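Long-range contact in mitogen-activated protein kinase kinase kinase 15 (Homo sapiens, PDB 6V0M), which phosphorylates MAP kinase kinases as a serine/threonine kinase of the apoptosis signal-regulating family, its sterile alpha motif (SAM) domain probably serving complex formation between family members: residues A[22-27]-A[44-49]. Numbering follows the deposited sequence.
Sequences EKIVEE and RYLRLR
Lys23 and Leu46 bring the two backbones closest, their CA atoms 7.5 Å apart, where the last turns of helix 18-26 face the C-terminal end of helix 40-45 in this five-helix SAM domain. Helix 40-45 ends in a Schellman motif, with positive phi (57°) at Arg47 and two bonds back into the last turn; Arg47 N to Arg44 O is among the backbone bonds there. The chain then runs through Leu48 to Arg49, the N-cap residue of the long helix 50-70. The contact therefore joins the second helix to the link between the last two.

Its polar element is one hydrogen bond, from Lys23 NZ to Leu46 O at 2.6 Å. The ammonium lies almost in line with the carbonyl, the C=O...N angle being 168°, but the lysine's CE-NZ bond stands about square to the N...O line. The lysine chain bends at chi3 (69°), and CE makes a tight approach of 3.0 Å to the same Leu46 O. Because that carbonyl lies at a helix C-terminus, its partial negative charge would probably suit an ammonium donor. An alanine in place of Lys23 would probably leave Leu46 O without its ammonium partner and the space beside it, now taken by CE and NZ, unfilled by protein.

Beside this bond runs an apolar strip. Ile24, the buried member, sets CG1 4.3 Å from Leu46 CD1, while its CD1 reaches Leu48 CD2 at 4.4 Å; both distances indicate light packing. Ile24 also touches Leu11 of helix 4-13, and Tyr29 adjoins both Ile24 and Leu46. Leu48 extends the strip toward Leu53 on the long helix. At the exposed margin, the side chains of Glu27 and Leu46 pass in opposite directions, and the aliphatic CG of Glu27 rests 4.0 Å from Leu46 CD2.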
ATOM      1  N   GLU A  22     -10.118  -3.016  -4.373  1.00 26.05           N
ATOM      2  CA  GLU A  22     -10.918  -4.184  -3.935  1.00 27.90           C
ATOM      3  C   GLU A  22     -10.078  -5.387  -3.587  1.00 27.83           C
ATOM      4  O   GLU A  22     -10.283  -6.026  -2.549  1.00 24.86           O
ATOM      5  CB  GLU A  22     -11.965  -4.566  -4.978  1.00 32.38           C
ATOM      6  CG  GLU A  22     -13.108  -3.589  -5.035  1.00 33.52           C
ATOM      7  CD  GLU A  22     -14.077  -3.846  -6.182  1.00 38.24           C
ATOM      8  OE1 GLU A  22     -13.958  -4.920  -6.817  1.00 35.47           O
ATOM      9  OE2 GLU A  22     -14.971  -2.984  -6.412  1.00 40.19           O
ATOM     10  N   LYS A  23      -9.080  -5.667  -4.437  1.00 30.97           N
ATOM     11  CA  LYS A  23      -8.159  -6.742  -4.215  1.00 35.03           C
ATOM     12  C   LYS A  23      -7.395  -6.610  -2.896  1.00 29.10           C
ATOM     13  O   LYS A  23      -7.313  -7.595  -2.092  1.00 26.81           O
ATOM     14  CB  LYS A  23      -7.174  -6.848  -5.398  1.00 36.09           C
ATOM     15  CG  LYS A  23      -7.757  -7.599  -6.554  1.00 48.43           C
ATOM     16  CD  LYS A  23      -6.907  -7.454  -7.822  1.00 59.22           C
ATOM     17  CE  LYS A  23      -5.562  -8.149  -7.745  1.00 56.78           C
ATOM     18  NZ  LYS A  23      -4.678  -7.618  -8.840  1.00 58.95           N
ATOM     19  N   ILE A  24      -6.848  -5.409  -2.634  1.00 27.09           N
ATOM     20  CA  ILE A  24      -6.140  -5.193  -1.399  1.00 24.86           C
ATOM     21  C   ILE A  24      -7.010  -5.306  -0.142  1.00 29.82           C
ATOM     22  O   ILE A  24      -6.654  -5.950   0.875  1.00 25.28           O
ATOM     23  CB  ILE A  24      -5.405  -3.836  -1.472  1.00 27.16           C
ATOM     24  CG1 ILE A  24      -4.343  -3.997  -2.568  1.00 31.55           C
ATOM     25  CG2 ILE A  24      -4.751  -3.552  -0.156  1.00 25.52           C
ATOM     26  CD1 ILE A  24      -3.603  -2.701  -2.911  1.00 30.26           C
ATOM     27  N   VAL A  25      -8.199  -4.709  -0.235  1.00 25.80           N
ATOM     28  CA  VAL A  25      -9.168  -4.780   0.868  1.00 25.27           C
ATOM     29  C   VAL A  25      -9.607  -6.219   1.114  1.00 24.18           C
ATOM     30  O   VAL A  25      -9.722  -6.662   2.260  1.00 29.29           O
ATOM     31  CB  VAL A  25     -10.345  -3.841   0.544  1.00 28.76           C
ATOM     32  CG1 VAL A  25     -11.588  -4.186   1.404  1.00 31.84           C
ATOM     33  CG2 VAL A  25      -9.865  -2.373   0.665  1.00 31.69           C
ATOM     34  N   GLU A  26      -9.861  -6.966   0.047  1.00 27.01           N
ATOM     35  CA  GLU A  26     -10.308  -8.391   0.209  1.00 29.75           C
ATOM     36  C   GLU A  26      -9.298  -9.252   0.924  1.00 28.75           C
ATOM     37  O   GLU A  26      -9.670 -10.189   1.565  1.00 25.30           O
ATOM     38  CB  GLU A  26     -10.625  -8.985  -1.138  1.00 32.66           C
ATOM     39  CG  GLU A  26     -11.912  -8.417  -1.699  1.00 40.15           C
ATOM     40  CD  GLU A  26     -12.167  -8.865  -3.123  1.00 39.78           C
ATOM     41  OE1 GLU A  26     -11.286  -9.533  -3.701  1.00 39.78           O
ATOM     42  OE2 GLU A  26     -13.237  -8.511  -3.670  1.00 43.99           O
ATOM     43  N   GLU A  27      -8.003  -8.894   0.848  1.00 25.98           N
ATOM     44  CA  GLU A  27      -6.965  -9.581   1.607  1.00 28.67           C
ATOM     45  C   GLU A  27      -6.841  -9.146   3.043  1.00 27.03           C
ATOM     46  O   GLU A  27      -6.127  -9.768   3.829  1.00 27.69           O
ATOM     47  CB  GLU A  27      -5.604  -9.435   0.908  1.00 29.79           C
ATOM     48  CG  GLU A  27      -5.455 -10.079  -0.442  1.00 30.60           C
ATOM     49  CD  GLU A  27      -5.769 -11.572  -0.442  1.00 42.17           C
ATOM     50  OE1 GLU A  27      -5.417 -12.317   0.498  1.00 37.30           O
ATOM     51  OE2 GLU A  27      -6.464 -12.000  -1.387  1.00 44.05           O
ATOM     52  N   ARG A  44       3.751  -7.908  -5.891  1.00 29.06           N
ATOM     53  CA  ARG A  44       3.834  -8.714  -7.102  1.00 31.47           C
ATOM     54  C   ARG A  44       2.836  -9.874  -7.078  1.00 33.61           C
ATOM     55  O   ARG A  44       2.189 -10.199  -8.088  1.00 33.92           O
ATOM     56  CB  ARG A  44       5.247  -9.189  -7.353  1.00 35.41           C
ATOM     57  CG  ARG A  44       6.223  -8.006  -7.544  1.00 40.77           C
ATOM     58  CD  ARG A  44       7.282  -8.134  -8.608  1.00 47.26           C
ATOM     59  NE  ARG A  44       7.378  -6.902  -9.435  1.00 60.53           N
ATOM     60  CZ  ARG A  44       8.277  -5.915  -9.294  1.00 67.91           C
ATOM     61  NH1 ARG A  44       9.232  -5.964  -8.369  1.00 66.66           N
ATOM     62  NH2 ARG A  44       8.230  -4.867 -10.106  1.00 67.50           N
ATOM     63  N   TYR A  45       2.689 -10.503  -5.909  1.00 32.60           N
ATOM     64  CA  TYR A  45       1.748 -11.636  -5.792  1.00 32.16           C
ATOM     65  C   TYR A  45       0.313 -11.144  -6.005  1.00 30.81           C
ATOM     66  O   TYR A  45      -0.525 -11.866  -6.561  1.00 32.64           O
ATOM     67  CB  TYR A  45       1.922 -12.335  -4.427  1.00 32.14           C
ATOM     68  CG  TYR A  45       1.098 -13.547  -4.233  1.00 33.03           C
ATOM     69  CD1 TYR A  45       1.475 -14.761  -4.786  1.00 38.07           C
ATOM     70  CD2 TYR A  45      -0.069 -13.483  -3.510  1.00 39.22           C
ATOM     71  CE1 TYR A  45       0.683 -15.919  -4.603  1.00 43.49           C
ATOM     72  CE2 TYR A  45      -0.859 -14.600  -3.307  1.00 37.77           C
ATOM     73  CZ  TYR A  45      -0.468 -15.812  -3.845  1.00 38.99           C
ATOM     74  OH  TYR A  45      -1.275 -16.898  -3.665  1.00 50.39           O
ATOM     75  N   LEU A  46       0.021  -9.908  -5.580  1.00 29.94           N
ATOM     76  CA  LEU A  46      -1.280  -9.299  -5.814  1.00 31.13           C
ATOM     77  C   LEU A  46      -1.505  -8.954  -7.265  1.00 32.11           C
ATOM     78  O   LEU A  46      -2.591  -8.552  -7.617  1.00 34.26           O
ATOM     79  CB  LEU A  46      -1.423  -8.020  -4.986  1.00 31.75           C
ATOM     80  CG  LEU A  46      -1.572  -8.202  -3.490  1.00 37.81           C
ATOM     81  CD1 LEU A  46      -1.143  -6.909  -2.810  1.00 40.40           C
ATOM     82  CD2 LEU A  46      -3.029  -8.566  -3.249  1.00 38.59           C
ATOM     83  N   ARG A  47      -0.467  -9.121  -8.086  1.00 32.92           N
ATOM     84  CA  ARG A  47      -0.477  -8.744  -9.504  1.00 38.14           C
ATOM     85  C   ARG A  47      -0.802  -7.268  -9.760  1.00 31.93           C
ATOM     86  O   ARG A  47      -1.485  -6.931 -10.756  1.00 33.29           O
ATOM     87  CB  ARG A  47      -1.407  -9.641 -10.311  1.00 35.47           C
ATOM     88  CG  ARG A  47      -0.989 -11.095 -10.183  1.00 43.19           C
ATOM     89  CD  ARG A  47      -1.974 -11.917 -10.934  1.00 47.93           C
ATOM     90  NE  ARG A  47      -1.596 -13.321 -10.981  1.00 59.93           N
ATOM     91  CZ  ARG A  47      -2.183 -14.296 -10.289  1.00 65.10           C
ATOM     92  NH1 ARG A  47      -3.170 -14.033  -9.435  1.00 71.16           N
ATOM     93  NH2 ARG A  47      -1.777 -15.552 -10.443  1.00 69.77           N
ATOM     94  N   LEU A  48      -0.201  -6.397  -8.949  1.00 27.81           N
ATOM     95  CA  LEU A  48      -0.257  -4.973  -9.189  1.00 27.84           C
ATOM     96  C   LEU A  48       0.480  -4.636 -10.450  1.00 26.60           C
ATOM     97  O   LEU A  48       1.544  -5.193 -10.746  1.00 30.41           O
ATOM     98  CB  LEU A  48       0.253  -4.129  -8.028  1.00 30.31           C
ATOM     99  CG  LEU A  48      -0.234  -4.168  -6.588  1.00 33.48           C
ATOM    100  CD1 LEU A  48       0.174  -2.858  -5.922  1.00 40.60           C
ATOM    101  CD2 LEU A  48      -1.700  -4.400  -6.521  1.00 34.35           C
ATOM    102  N   ARG A  49      -0.115  -3.745 -11.250  1.00 27.17           N
ATOM    103  CA  ARG A  49       0.534  -3.189 -12.420  1.00 28.99           C
ATOM    104  C   ARG A  49       1.712  -2.288 -11.995  1.00 27.56           C
ATOM    105  O   ARG A  49       1.715  -1.722 -10.874  1.00 27.71           O
ATOM    106  CB  ARG A  49      -0.474  -2.367 -13.217  1.00 31.07           C
ATOM    107  CG  ARG A  49      -1.660  -3.135 -13.785  1.00 41.06           C
ATOM    108  CD  ARG A  49      -2.541  -2.172 -14.575  1.00 47.92           C
ATOM    109  NE  ARG A  49      -3.873  -2.698 -14.868  1.00 51.19           N
ATOM    110  CZ  ARG A  49      -4.986  -2.442 -14.166  1.00 54.17           C
ATOM    111  NH1 ARG A  49      -4.977  -1.687 -13.066  1.00 49.08           N
ATOM    112  NH2 ARG A  49      -6.138  -2.981 -14.557  1.00 51.16           N
TER